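Methylglyoxal reductase (NADPH-dependent) (PDB 6KWS) probably reduces methylglyoxal with NADPH as hydride donor, as an extended short-chain dehydrogenase of the dihydroflavonol-4-reductase subfamily. Local coordinates at residues H16-L21 with Y26-T31; Q20-N25 with K43-P48; S52-E57 with D66-K71; N106-I111 with V185-S190; S220-K225 with P282-K287. The protein carries 1 engineered substitution. All coordinates share one frame; numbering follows the deposited sequence.

Interaction 1. Residues H16-L21 with Y26-T31; sequences HVVKQL and YQVIGT
Leu21 and Tyr26 meet through one methyl branch and one side of the phenol ring. Leu21 CD2 lies 3.6 Å from Tyr26 CD2 and slightly farther from CE2, so the contact falls along that ring bond. The backbone oxygen of Leu21 sits at the edge of the same ring, in its plane. It also receives the amide of Tyr26, but Tyr26 N to Leu21 O is 3.4 Å, a weak bond although fairly straight at 163°. Two residues on, in strand 27-32, Val28 divides its two methyls between two helix residues one turn apart. CG1 is anti to the backbone N (chi1 -173°) and faces Val18, with Val28 CG1 to Val18 CG2 at 4.4 Å. CG2 goes the other way, 3.8 Å from Leu21 CB. These residues join the second and third elements of the beta-alpha-beta unit formed by strand 3-7, helix 12-23 and strand 27-32, the opening unit of the Rossmann fold. The second shell is largely apolar too: Leu21 also rests on Val4 of strand 3-7, the Tyr26 side chain touches Ile2, and Val28 touches Leu51. Backbone bonds from Val28 to Asn50 and Ser52 hold it in the sheet. At the other end of the contact, the side chain of Val18 is about 8 Å from that of Thr10, a residue that binds NADPH.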
# COMPACT_ATOMS: atom_id res chain seq x y z
N HIS A 16 -3.22 2.77 9.60
CA HIS A 16 -4.42 1.94 9.67
C HIS A 16 -4.10 0.57 10.26
O HIS A 16 -4.84 0.06 11.11
CB HIS A 16 -5.04 1.82 8.29
CG HIS A 16 -5.88 3.00 7.92
ND1 HIS A 16 -7.08 3.28 8.54
CD2 HIS A 16 -5.70 3.98 7.00
CE1 HIS A 16 -7.60 4.38 8.02
NE2 HIS A 16 -6.78 4.83 7.08
N VAL A 17 -2.98 -0.03 9.83
CA VAL A 17 -2.53 -1.28 10.43
C VAL A 17 -2.35 -1.11 11.93
O VAL A 17 -2.80 -1.94 12.74
CB VAL A 17 -1.24 -1.75 9.74
CG1 VAL A 17 -0.55 -2.82 10.58
CG2 VAL A 17 -1.55 -2.26 8.32
N VAL A 18 -1.70 -0.02 12.33
CA VAL A 18 -1.44 0.23 13.75
C VAL A 18 -2.74 0.29 14.53
O VAL A 18 -2.90 -0.36 15.57
CB VAL A 18 -0.61 1.51 13.91
CG1 VAL A 18 -0.64 2.00 15.35
CG2 VAL A 18 0.83 1.25 13.49
N LYS A 19 -3.70 1.10 14.04
CA LYS A 19 -5.00 1.20 14.69
C LYS A 19 -5.67 -0.16 14.83
O LYS A 19 -6.17 -0.52 15.89
CB LYS A 19 -5.90 2.16 13.90
CG LYS A 19 -7.24 2.40 14.55
CD LYS A 19 -8.24 3.07 13.62
CE LYS A 19 -7.71 4.41 13.06
NZ LYS A 19 -8.71 5.54 13.07
N GLN A 20 -5.67 -0.94 13.75
CA GLN A 20 -6.30 -2.26 13.84
C GLN A 20 -5.52 -3.19 14.75
O GLN A 20 -6.12 -3.95 15.52
CB GLN A 20 -6.46 -2.86 12.45
CG GLN A 20 -7.26 -1.98 11.51
CD GLN A 20 -7.76 -2.78 10.35
OE1 GLN A 20 -7.81 -4.01 10.42
NE2 GLN A 20 -8.12 -2.11 9.27
N LEU A 21 -4.18 -3.16 14.68
CA LEU A 21 -3.38 -3.97 15.60
C LEU A 21 -3.67 -3.62 17.05
O LEU A 21 -3.85 -4.51 17.88
CB LEU A 21 -1.89 -3.81 15.29
CG LEU A 21 -1.24 -4.64 14.17
CD1 LEU A 21 0.21 -4.25 14.00
CD2 LEU A 21 -1.37 -6.15 14.43
N TYR A 26 -2.59 -6.34 20.46
CA TYR A 26 -1.17 -6.61 20.25
C TYR A 26 -0.32 -5.51 20.86
O TYR A 26 -0.77 -4.37 21.04
CB TYR A 26 -0.84 -6.73 18.77
CG TYR A 26 -1.42 -7.93 18.08
CD1 TYR A 26 -0.74 -9.16 18.09
CD2 TYR A 26 -2.63 -7.85 17.39
CE1 TYR A 26 -1.26 -10.26 17.44
CE2 TYR A 26 -3.16 -8.94 16.74
CZ TYR A 26 -2.47 -10.15 16.77
OH TYR A 26 -2.99 -11.24 16.13
N GLN A 27 0.92 -5.85 21.19
CA GLN A 27 1.88 -4.83 21.55
C GLN A 27 2.60 -4.41 20.28
O GLN A 27 3.20 -5.25 19.59
CB GLN A 27 2.85 -5.33 22.63
CG GLN A 27 2.23 -5.26 24.04
CD GLN A 27 3.26 -5.10 25.14
OE1 GLN A 27 3.70 -6.09 25.74
NE2 GLN A 27 3.66 -3.85 25.40
N VAL A 28 2.51 -3.13 19.94
CA VAL A 28 3.02 -2.61 18.68
C VAL A 28 4.26 -1.79 18.95
O VAL A 28 4.28 -0.93 19.84
CB VAL A 28 1.95 -1.79 17.95
CG1 VAL A 28 2.45 -1.41 16.56
CG2 VAL A 28 0.68 -2.60 17.87
N ILE A 29 5.30 -2.06 18.18
CA ILE A 29 6.49 -1.23 18.14
C ILE A 29 6.59 -0.70 16.73
O ILE A 29 6.89 -1.44 15.79
CB ILE A 29 7.76 -2.01 18.52
CG1 ILE A 29 7.60 -2.66 19.89
CG2 ILE A 29 8.97 -1.08 18.47
CD1 ILE A 29 8.62 -3.74 20.13
N GLY A 30 6.34 0.58 16.56
CA GLY A 30 6.45 1.18 15.26
C GLY A 30 7.84 1.75 15.08
O GLY A 30 8.47 2.20 16.02
N THR A 31 8.32 1.73 13.85
CA THR A 31 9.53 2.46 13.55
C THR A 31 9.15 3.71 12.79
O THR A 31 8.23 3.70 11.96
CB THR A 31 10.54 1.62 12.75
OG1 THR A 31 10.14 1.56 11.37
CG2 THR A 31 10.69 0.21 13.33

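Interaction 2. Residues Q20-N25 with K43-P48; sequences QLLAKN and KLFNNP
Leu22 directs a single methyl, CD1, into the angle between the Phe45 ring and the Pro48 ring. Its approach to Phe45 is an off-centre CH-pi contact: CD1 is 4.1 Å from the ring centroid and lies 29° off the ring normal. The displacement is toward one side of the ring, since Leu22 CD1 comes to 3.6 Å from Phe45 CD1. The same methyl is 4.0 Å from Pro48 CG, so one carbon serves both partners. The torsions of Leu22 explain its reach: CG stands opposite the carbonyl carbon (chi1 -73°), and CD1 then continues straight out from CA with chi2 at 180°. The two rings come from a chain that has just left helix 35-44. Asn46 takes a positive phi in a Schellman motif, with Asn46 N to Lys43 O at 2.8 Å as one of its bonds, and this reversal leads the chain on to Pro48. The contact therefore joins the end of helix 12-23 to the end of the next helix of the Rossmann fold. Phe45 is further held by an edge-to-face contact with Phe203 and by packing on Val18 and Lys19, while Leu22 also touches Asn50. All three touching residues are partly exposed and the interface between the segments is wholly apolar, which implies that the two helix ends are joined here by dispersion and burial of hydrocarbon surface, with no polar bond to set a direction.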
# COMPACT_ATOMS: atom_id res chain seq x y z
N GLN A 20 -5.67 -0.94 13.75
CA GLN A 20 -6.30 -2.26 13.84
C GLN A 20 -5.52 -3.19 14.75
O GLN A 20 -6.12 -3.95 15.52
CB GLN A 20 -6.46 -2.86 12.45
CG GLN A 20 -7.26 -1.98 11.51
CD GLN A 20 -7.76 -2.78 10.35
OE1 GLN A 20 -7.81 -4.01 10.42
NE2 GLN A 20 -8.12 -2.11 9.27
N LEU A 21 -4.18 -3.16 14.68
CA LEU A 21 -3.38 -3.97 15.60
C LEU A 21 -3.67 -3.62 17.05
O LEU A 21 -3.85 -4.51 17.88
CB LEU A 21 -1.89 -3.81 15.29
CG LEU A 21 -1.24 -4.64 14.17
CD1 LEU A 21 0.21 -4.25 14.00
CD2 LEU A 21 -1.37 -6.15 14.43
N LEU A 22 -3.72 -2.32 17.39
CA LEU A 22 -3.98 -1.93 18.78
C LEU A 22 -5.31 -2.47 19.27
O LEU A 22 -5.44 -2.89 20.43
CB LEU A 22 -3.97 -0.42 18.95
CG LEU A 22 -2.61 0.25 18.89
CD1 LEU A 22 -2.81 1.75 19.06
CD2 LEU A 22 -1.65 -0.34 19.94
N ALA A 23 -6.33 -2.45 18.41
CA ALA A 23 -7.66 -2.90 18.79
C ALA A 23 -7.77 -4.41 18.95
O ALA A 23 -8.79 -4.89 19.42
CB ALA A 23 -8.70 -2.42 17.78
N LYS A 24 -6.76 -5.17 18.53
CA LYS A 24 -6.68 -6.60 18.82
C LYS A 24 -5.69 -6.89 19.95
O LYS A 24 -5.20 -8.01 20.07
CB LYS A 24 -6.32 -7.39 17.56
CG LYS A 24 -7.48 -7.52 16.56
CD LYS A 24 -7.02 -7.89 15.14
CE LYS A 24 -7.79 -9.09 14.62
NZ LYS A 24 -8.16 -9.01 13.17
N ASN A 25 -5.37 -5.87 20.75
CA ASN A 25 -4.52 -6.02 21.93
C ASN A 25 -3.16 -6.65 21.62
O ASN A 25 -2.62 -7.42 22.42
CB ASN A 25 -5.24 -6.80 23.04
CG ASN A 25 -6.63 -6.22 23.36
OD1 ASN A 25 -6.79 -5.00 23.55
ND2 ASN A 25 -7.65 -7.09 23.39
N LYS A 43 0.68 10.47 20.16
CA LYS A 43 -0.36 11.40 20.59
C LYS A 43 -1.68 11.17 19.85
O LYS A 43 -2.75 11.26 20.46
CB LYS A 43 0.12 12.84 20.39
CG LYS A 43 1.19 13.28 21.35
CD LYS A 43 1.21 14.78 21.40
CE LYS A 43 2.59 15.32 21.09
NZ LYS A 43 2.76 16.63 21.77
N LEU A 44 -1.63 10.93 18.54
CA LEU A 44 -2.84 10.58 17.81
C LEU A 44 -3.62 9.48 18.52
O LEU A 44 -4.85 9.56 18.63
CB LEU A 44 -2.50 10.13 16.38
CG LEU A 44 -2.06 11.29 15.47
CD1 LEU A 44 -1.55 10.79 14.11
CD2 LEU A 44 -3.18 12.30 15.30
N PHE A 45 -2.93 8.46 19.02
CA PHE A 45 -3.59 7.36 19.70
C PHE A 45 -3.71 7.59 21.20
O PHE A 45 -4.16 6.69 21.92
CB PHE A 45 -2.85 6.04 19.42
CG PHE A 45 -3.04 5.53 18.01
CD1 PHE A 45 -4.18 4.81 17.67
CD2 PHE A 45 -2.10 5.79 17.04
CE1 PHE A 45 -4.36 4.35 16.38
CE2 PHE A 45 -2.27 5.34 15.74
CZ PHE A 45 -3.40 4.62 15.41
N ASN A 46 -3.31 8.76 21.69
CA ASN A 46 -3.42 9.11 23.10
C ASN A 46 -2.59 8.20 23.98
O ASN A 46 -3.02 7.79 25.06
CB ASN A 46 -4.88 9.13 23.56
CG ASN A 46 -5.65 10.30 22.97
OD1 ASN A 46 -5.22 11.45 23.08
ND2 ASN A 46 -6.79 10.01 22.34
N ASN A 47 -1.37 7.90 23.53
CA ASN A 47 -0.34 7.20 24.29
C ASN A 47 -0.89 5.95 25.02
O ASN A 47 -0.81 5.89 26.27
CB ASN A 47 0.35 8.14 25.28
CG ASN A 47 0.73 9.46 24.64
OD1 ASN A 47 -0.09 10.37 24.55
ND2 ASN A 47 1.98 9.57 24.22
N PRO A 48 -1.42 4.99 24.30
CA PRO A 48 -1.82 3.74 24.95
C PRO A 48 -0.61 2.98 25.46
O PRO A 48 0.54 3.21 25.05
CB PRO A 48 -2.55 2.98 23.84
CG PRO A 48 -1.99 3.50 22.59
CD PRO A 48 -1.62 4.94 22.84

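Interaction 3. Residues S52-E57 with D66-K71; sequences SYEIVE and DKVLQK
Glu54 and Val56 of residues 52-57 meet helix 66-71 mainly at one residue, Val68, with Lys71 at the margin. Taken in order, Asp66 packs on Ala110 of helix 92-114. Lys67 does not touch the strand; its NZ stays 6.0 Å from Glu54 OE2, too far for a salt bridge. Val68 points at the strand and splits its methyls. With chi1 at 52°, CG1 lies between the backbone N and the carbonyl carbon and faces Val56, while CG2 is turned to the hydrocarbon part of Glu54. Val68 CG2 is 4.0 Å from Glu54 CG, and Val68 CG1 is 4.4 Å from Val56 CG2. Leu69 packs, like Asp66, on Ala110, and also on Ile118. One turn on from Val68, Lys71 brings its CD to 4.4 Å from Glu54 OE1, yet its NZ remains 6.8 Å from that oxygen. The carboxylate is instead hydrogen-bonded through OE1 to His72 NE2, just beyond the helix. Helix 66-71 thus covers strand 51-55, the outermost on its side of the Rossmann sheet, close to the NADPH-binding residues Asp58 and Val59. Glu54 is consequently amphipathic here: its methylenes pack on valine, and its charge, probably favoured by two nearby lysines, is bonded beyond the helix.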
# COMPACT_ATOMS: atom_id res chain seq x y z
N SER A 52 4.45 1.86 21.22
CA SER A 52 5.74 2.50 21.43
C SER A 52 6.47 2.50 20.10
O SER A 52 6.07 1.81 19.15
CB SER A 52 6.56 1.78 22.50
OG SER A 52 6.80 0.44 22.10
N TYR A 53 7.57 3.26 20.04
CA TYR A 53 8.27 3.43 18.78
C TYR A 53 9.79 3.41 18.97
O TYR A 53 10.31 3.72 20.04
CB TYR A 53 7.85 4.74 18.09
CG TYR A 53 8.37 6.01 18.74
CD1 TYR A 53 9.57 6.59 18.34
CD2 TYR A 53 7.65 6.64 19.75
CE1 TYR A 53 10.04 7.75 18.91
CE2 TYR A 53 8.12 7.82 20.34
CZ TYR A 53 9.32 8.37 19.91
OH TYR A 53 9.81 9.54 20.48
N GLU A 54 10.48 3.06 17.89
CA GLU A 54 11.93 3.19 17.79
C GLU A 54 12.26 3.95 16.51
O GLU A 54 11.48 3.96 15.55
CB GLU A 54 12.61 1.81 17.78
CG GLU A 54 12.32 0.98 19.02
CD GLU A 54 13.12 1.47 20.26
OE1 GLU A 54 13.12 0.76 21.29
OE2 GLU A 54 13.73 2.56 20.21
N ILE A 55 13.41 4.61 16.50
CA ILE A 55 13.79 5.47 15.38
C ILE A 55 14.71 4.73 14.43
O ILE A 55 15.75 4.20 14.84
CB ILE A 55 14.45 6.76 15.87
CG1 ILE A 55 13.45 7.55 16.70
CG2 ILE A 55 14.93 7.56 14.68
CD1 ILE A 55 13.92 8.87 17.08
N VAL A 56 14.34 4.73 13.14
CA VAL A 56 15.16 4.21 12.05
C VAL A 56 15.14 5.24 10.93
O VAL A 56 14.17 5.31 10.16
CB VAL A 56 14.65 2.85 11.55
CG1 VAL A 56 15.45 2.39 10.33
CG2 VAL A 56 14.68 1.81 12.66
N GLU A 57 16.22 6.04 10.82
CA GLU A 57 16.19 7.25 9.99
C GLU A 57 16.20 6.93 8.50
O GLU A 57 15.47 7.58 7.74
CB GLU A 57 17.36 8.16 10.37
CG GLU A 57 17.67 8.09 11.86
CD GLU A 57 18.66 9.16 12.35
OE1 GLU A 57 18.57 10.33 11.91
OE2 GLU A 57 19.51 8.82 13.21
N ASP A 66 18.88 -3.38 12.89
CA ASP A 66 19.53 -4.32 13.81
C ASP A 66 19.25 -3.94 15.26
O ASP A 66 18.78 -4.78 16.05
CB ASP A 66 21.04 -4.34 13.58
CG ASP A 66 21.37 -4.62 12.15
OD1 ASP A 66 20.48 -4.38 11.31
OD2 ASP A 66 22.51 -5.05 11.85
N LYS A 67 19.53 -2.69 15.62
CA LYS A 67 19.40 -2.27 17.01
C LYS A 67 17.98 -2.45 17.51
O LYS A 67 17.77 -2.90 18.65
CB LYS A 67 19.89 -0.82 17.14
CG LYS A 67 19.33 -0.04 18.31
CD LYS A 67 19.86 1.41 18.29
CE LYS A 67 19.32 2.22 19.48
NZ LYS A 67 19.57 3.69 19.36
N VAL A 68 16.98 -2.19 16.67
CA VAL A 68 15.61 -2.42 17.11
C VAL A 68 15.32 -3.92 17.19
O VAL A 68 14.61 -4.37 18.10
CB VAL A 68 14.62 -1.69 16.18
CG1 VAL A 68 14.91 -2.04 14.74
CG2 VAL A 68 13.19 -2.03 16.55
N LEU A 69 15.87 -4.72 16.28
CA LEU A 69 15.67 -6.17 16.37
C LEU A 69 16.34 -6.76 17.61
O LEU A 69 15.78 -7.67 18.25
CB LEU A 69 16.19 -6.86 15.12
CG LEU A 69 15.11 -6.90 14.03
CD1 LEU A 69 15.70 -7.33 12.70
CD2 LEU A 69 13.93 -7.78 14.47
N GLN A 70 17.53 -6.28 17.97
CA GLN A 70 18.21 -6.82 19.14
C GLN A 70 17.53 -6.39 20.44
O GLN A 70 17.32 -7.22 21.33
CB GLN A 70 19.67 -6.39 19.14
CG GLN A 70 20.52 -7.05 18.08
CD GLN A 70 21.67 -6.16 17.66
OE1 GLN A 70 21.96 -5.17 18.33
NE2 GLN A 70 22.28 -6.48 16.52
N LYS A 71 17.16 -5.12 20.56
CA LYS A 71 16.51 -4.65 21.77
C LYS A 71 15.15 -5.30 22.02
O LYS A 71 14.69 -5.31 23.17
CB LYS A 71 16.31 -3.16 21.72
CG LYS A 71 17.51 -2.39 22.02
CD LYS A 71 17.18 -0.92 21.97
CE LYS A 71 18.44 -0.14 21.72
NZ LYS A 71 19.67 -1.00 21.91

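Interaction 4. Residues N106-I111 with V185-S190; sequences NVLQAI and VKFSLS
Ile111 and Leu108, three positions apart on helix 92-114, set two methyl bumps against the Phe187 ring, both approaching obliquely from one side of its plane. The ring's far end takes both: Phe187 CZ lies 4.0 Å from Ile111 CG2 and 4.1 Å from Leu108 CD2. Ile111 CG2 is placed toward the CD2-CE2 bond and comes closest to Phe187 CE2, 3.4 Å away, with CD2 next. Leu108 CD2 is placed toward CE1 and CZ, at 4.1 Å from Phe187 CE1. Both aliphatic side chains cross the line of the phenylalanine at about a right angle. A chi1 of 53° sets the ring between its own backbone N and carbonyl carbon. In this position the opposite face is covered by its neighbour Val185, whose CG1 lies 4.1 Å above the ring plane, over the centre. The contact fits a helix of the Rossmann fold against strand 188-194 and the residues leading into it, a strand that runs parallel to strand 120-124 in the central sheet. Leu189 supplies a second, shallower bump, its CD1 reaching 4.4 Å from Leu108 CD2. Phe187 and Leu189 both also touch Val121 of strand 120-124. Leu108 also packs on Ala175 and Phe178 of helix 160-181, while Ile111 meets Leu69 and Ile118.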
# COMPACT_ATOMS: atom_id res chain seq x y z
N ASN A 106 18.70 -5.56 2.65
CA ASN A 106 19.19 -5.12 3.96
C ASN A 106 18.16 -5.40 5.06
O ASN A 106 18.52 -5.86 6.16
CB ASN A 106 19.55 -3.64 3.92
CG ASN A 106 20.78 -3.35 3.07
OD1 ASN A 106 21.66 -4.20 2.89
ND2 ASN A 106 20.86 -2.13 2.54
N VAL A 107 16.88 -5.14 4.80
CA VAL A 107 15.84 -5.36 5.81
C VAL A 107 15.77 -6.84 6.17
O VAL A 107 15.80 -7.21 7.35
CB VAL A 107 14.48 -4.84 5.31
CG1 VAL A 107 13.36 -5.17 6.29
CG2 VAL A 107 14.52 -3.35 5.07
N LEU A 108 15.66 -7.71 5.16
CA LEU A 108 15.57 -9.14 5.42
C LEU A 108 16.85 -9.68 6.03
O LEU A 108 16.82 -10.59 6.87
CB LEU A 108 15.25 -9.88 4.13
CG LEU A 108 13.85 -9.62 3.59
CD1 LEU A 108 13.79 -10.21 2.21
CD2 LEU A 108 12.78 -10.22 4.50
N GLN A 109 18.01 -9.13 5.63
CA GLN A 109 19.26 -9.55 6.26
C GLN A 109 19.25 -9.26 7.76
O GLN A 109 19.63 -10.12 8.57
CB GLN A 109 20.45 -8.88 5.58
CG GLN A 109 21.78 -9.43 6.07
CD GLN A 109 22.18 -10.70 5.35
OE1 GLN A 109 22.12 -10.77 4.12
NE2 GLN A 109 22.53 -11.74 6.11
N ALA A 110 18.79 -8.07 8.17
CA ALA A 110 18.71 -7.79 9.60
C ALA A 110 17.79 -8.79 10.30
O ALA A 110 18.12 -9.31 11.37
CB ALA A 110 18.23 -6.36 9.85
N ILE A 111 16.65 -9.10 9.69
CA ILE A 111 15.78 -10.09 10.32
C ILE A 111 16.47 -11.44 10.35
O ILE A 111 16.30 -12.21 11.30
CB ILE A 111 14.42 -10.13 9.59
CG1 ILE A 111 13.79 -8.73 9.63
CG2 ILE A 111 13.49 -11.19 10.21
CD1 ILE A 111 12.65 -8.54 8.65
N VAL A 185 16.43 -20.18 7.08
CA VAL A 185 15.45 -19.10 7.21
C VAL A 185 14.35 -19.52 8.16
O VAL A 185 13.61 -20.47 7.89
CB VAL A 185 14.88 -18.72 5.85
CG1 VAL A 185 13.86 -17.61 6.02
CG2 VAL A 185 16.01 -18.30 4.91
N LYS A 186 14.21 -18.79 9.27
CA LYS A 186 13.30 -19.19 10.35
C LYS A 186 11.90 -18.62 10.19
O LYS A 186 10.97 -19.12 10.83
CB LYS A 186 13.88 -18.77 11.70
CG LYS A 186 15.19 -19.47 12.08
CD LYS A 186 15.71 -19.02 13.45
CE LYS A 186 16.90 -18.05 13.34
NZ LYS A 186 16.97 -17.05 14.47
N PHE A 187 11.71 -17.61 9.35
CA PHE A 187 10.41 -16.97 9.23
C PHE A 187 9.79 -17.27 7.88
O PHE A 187 10.49 -17.49 6.89
CB PHE A 187 10.50 -15.45 9.41
CG PHE A 187 11.52 -14.78 8.53
CD1 PHE A 187 11.19 -14.38 7.24
CD2 PHE A 187 12.80 -14.54 8.99
CE1 PHE A 187 12.14 -13.76 6.43
CE2 PHE A 187 13.74 -13.92 8.18
CZ PHE A 187 13.41 -13.53 6.91
N SER A 188 8.46 -17.29 7.86
CA SER A 188 7.75 -17.25 6.60
C SER A 188 7.69 -15.82 6.09
O SER A 188 8.09 -14.87 6.79
CB SER A 188 6.35 -17.83 6.75
OG SER A 188 5.73 -17.28 7.89
N LEU A 189 7.23 -15.65 4.86
CA LEU A 189 7.07 -14.33 4.27
C LEU A 189 5.78 -14.28 3.47
O LEU A 189 5.51 -15.18 2.67
CB LEU A 189 8.26 -13.98 3.38
CG LEU A 189 8.10 -12.68 2.60
CD1 LEU A 189 8.76 -11.57 3.34
CD2 LEU A 189 8.69 -12.81 1.23
N SER A 190 5.00 -13.24 3.69
CA SER A 190 3.83 -12.97 2.87
C SER A 190 3.94 -11.60 2.24
O SER A 190 4.71 -10.73 2.67
CB SER A 190 2.54 -13.06 3.69
OG SER A 190 2.35 -14.37 4.16

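Interaction 5. Residues S220-K225 with P282-K287; sequences SILKLK and PDLKGK
Leu222 and Leu284 make the side-chain core of this small interface, with Leu222 CD2 at 4.1 Å from Leu284 CD1. Each side chain has CG opposite its carbonyl carbon; in Leu222 an extended chi2 of 179° carries CD1 onward, and the other branch, CD2, meets Leu284, although CB does not aim there directly. Leu222 also rests on Ile277 of helix 270-280, which gives the leucine pair a third apolar neighbour. This part joins the end of helix 216-222 to the loop that follows helix 270-280, in the region that in extended short-chain dehydrogenases generally belongs to the smaller, substrate-binding lobe; the NADPH-binding residues lie elsewhere. Farther along, the contact loosens and becomes a matter of backbone. Lys287 O stands 3.9 Å from Lys225 CA, and near it the carbonyl oxygen of Leu224 faces that of Lys287, two acceptors that cannot bond each other. The loop is turned here by Gly286, whose positive phi (108°) suits glycine, and closed by Lys287 N to Leu284 O at 2.8 Å. Both lysines are exposed, and the Lys287 chain extends away from residues 220-225. Lys225 N is hydrogen-bonded to Asp228 OD1, and Leu224 packs on Pro231 and Pro289.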
# COMPACT_ATOMS: atom_id res chain seq x y z
N SER A 220 -7.57 15.28 -6.90
CA SER A 220 -7.37 16.09 -8.09
C SER A 220 -8.69 16.38 -8.80
O SER A 220 -8.84 17.43 -9.44
CB SER A 220 -6.37 15.42 -9.02
OG SER A 220 -7.00 14.37 -9.74
N ILE A 221 -9.66 15.47 -8.69
CA ILE A 221 -11.02 15.75 -9.17
C ILE A 221 -11.59 16.99 -8.48
O ILE A 221 -12.22 17.84 -9.12
CB ILE A 221 -11.95 14.55 -8.96
CG1 ILE A 221 -11.46 13.30 -9.70
CG2 ILE A 221 -13.36 14.91 -9.35
CD1 ILE A 221 -11.23 13.50 -11.15
N LEU A 222 -11.40 17.10 -7.16
CA LEU A 222 -12.03 18.19 -6.42
C LEU A 222 -11.48 19.56 -6.79
O LEU A 222 -12.10 20.57 -6.44
CB LEU A 222 -11.87 17.99 -4.91
CG LEU A 222 -12.54 16.74 -4.36
CD1 LEU A 222 -12.32 16.59 -2.87
CD2 LEU A 222 -14.00 16.77 -4.68
N LYS A 223 -10.35 19.64 -7.49
CA LYS A 223 -9.79 20.92 -7.88
C LYS A 223 -10.14 21.31 -9.31
O LYS A 223 -9.60 22.29 -9.82
CB LYS A 223 -8.28 20.93 -7.70
CG LYS A 223 -7.84 20.61 -6.29
CD LYS A 223 -6.34 20.63 -6.23
CE LYS A 223 -5.82 19.78 -5.10
NZ LYS A 223 -4.51 19.20 -5.52
N LEU A 224 -11.02 20.58 -9.97
CA LEU A 224 -11.43 20.94 -11.32
C LEU A 224 -12.58 21.94 -11.29
O LEU A 224 -13.46 21.89 -10.43
CB LEU A 224 -11.83 19.70 -12.10
CG LEU A 224 -10.73 18.65 -12.15
CD1 LEU A 224 -11.19 17.43 -12.95
CD2 LEU A 224 -9.44 19.26 -12.71
N LYS A 225 -12.57 22.87 -12.27
CA LYS A 225 -13.62 23.83 -12.61
C LYS A 225 -14.62 23.20 -13.58
O LYS A 225 -14.27 22.29 -14.35
CB LYS A 225 -13.00 25.08 -13.23
CG LYS A 225 -11.69 25.55 -12.57
CD LYS A 225 -11.41 27.02 -12.87
CE LYS A 225 -10.88 27.76 -11.63
NZ LYS A 225 -11.90 28.08 -10.58
N PRO A 282 -24.17 17.14 -3.00
CA PRO A 282 -24.95 18.22 -3.61
C PRO A 282 -24.22 19.54 -3.59
O PRO A 282 -24.28 20.31 -4.55
CB PRO A 282 -26.20 18.26 -2.72
CG PRO A 282 -26.30 16.85 -2.18
CD PRO A 282 -24.90 16.45 -1.93
N ASP A 283 -23.46 19.79 -2.52
CA ASP A 283 -22.66 21.00 -2.41
C ASP A 283 -21.71 21.18 -3.58
O ASP A 283 -21.58 22.30 -4.10
CB ASP A 283 -21.90 21.01 -1.09
CG ASP A 283 -22.63 21.80 -0.01
OD1 ASP A 283 -22.99 22.97 -0.29
OD2 ASP A 283 -22.86 21.26 1.09
N LEU A 284 -21.03 20.09 -4.00
CA LEU A 284 -20.03 20.19 -5.07
C LEU A 284 -20.64 20.03 -6.45
O LEU A 284 -20.02 20.41 -7.45
CB LEU A 284 -18.92 19.15 -4.88
CG LEU A 284 -18.23 19.19 -3.52
CD1 LEU A 284 -17.66 17.82 -3.10
CD2 LEU A 284 -17.14 20.26 -3.50
N LYS A 285 -21.85 19.47 -6.55
CA LYS A 285 -22.48 19.30 -7.85
C LYS A 285 -22.70 20.67 -8.46
O LYS A 285 -23.40 21.51 -7.89
CB LYS A 285 -23.80 18.54 -7.73
CG LYS A 285 -24.37 18.19 -9.09
CD LYS A 285 -25.72 17.50 -9.00
CE LYS A 285 -26.00 16.71 -10.29
NZ LYS A 285 -26.69 15.41 -10.04
N GLY A 286 -22.10 20.90 -9.62
CA GLY A 286 -22.12 22.18 -10.28
C GLY A 286 -20.80 22.91 -10.23
O GLY A 286 -20.56 23.79 -11.08
N LYS A 287 -19.93 22.59 -9.26
CA LYS A 287 -18.61 23.22 -9.17
C LYS A 287 -17.51 22.36 -9.78
O LYS A 287 -16.39 22.86 -9.97
CB LYS A 287 -18.27 23.52 -7.70
CG LYS A 287 -19.44 24.13 -6.92
CD LYS A 287 -19.01 24.69 -5.55
CE LYS A 287 -20.19 25.32 -4.80
NZ LYS A 287 -19.84 25.63 -3.37

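Interactions 1 and 4 are the buried contacts, both setting a helix against the central sheet through hydrocarbon side chains; interaction 1 adds one weak backbone bond. Interaction 2 starts from the same helix, 12-23, but lies at the surface, where a leucine methyl meets rings; Val28 CG2 and Leu22 CD2, 3.8 Å apart, link it to interaction 1. Interaction 3 is partly buried and mixes aliphatic contact with charge. Its strand pairs with that of interaction 1, Gly30 N to Ser52 O being 2.9 Å, and its helix packs on Ala110 in interaction 4. Interaction 5 stands apart on the surface, its centre at least 35 Å from the others.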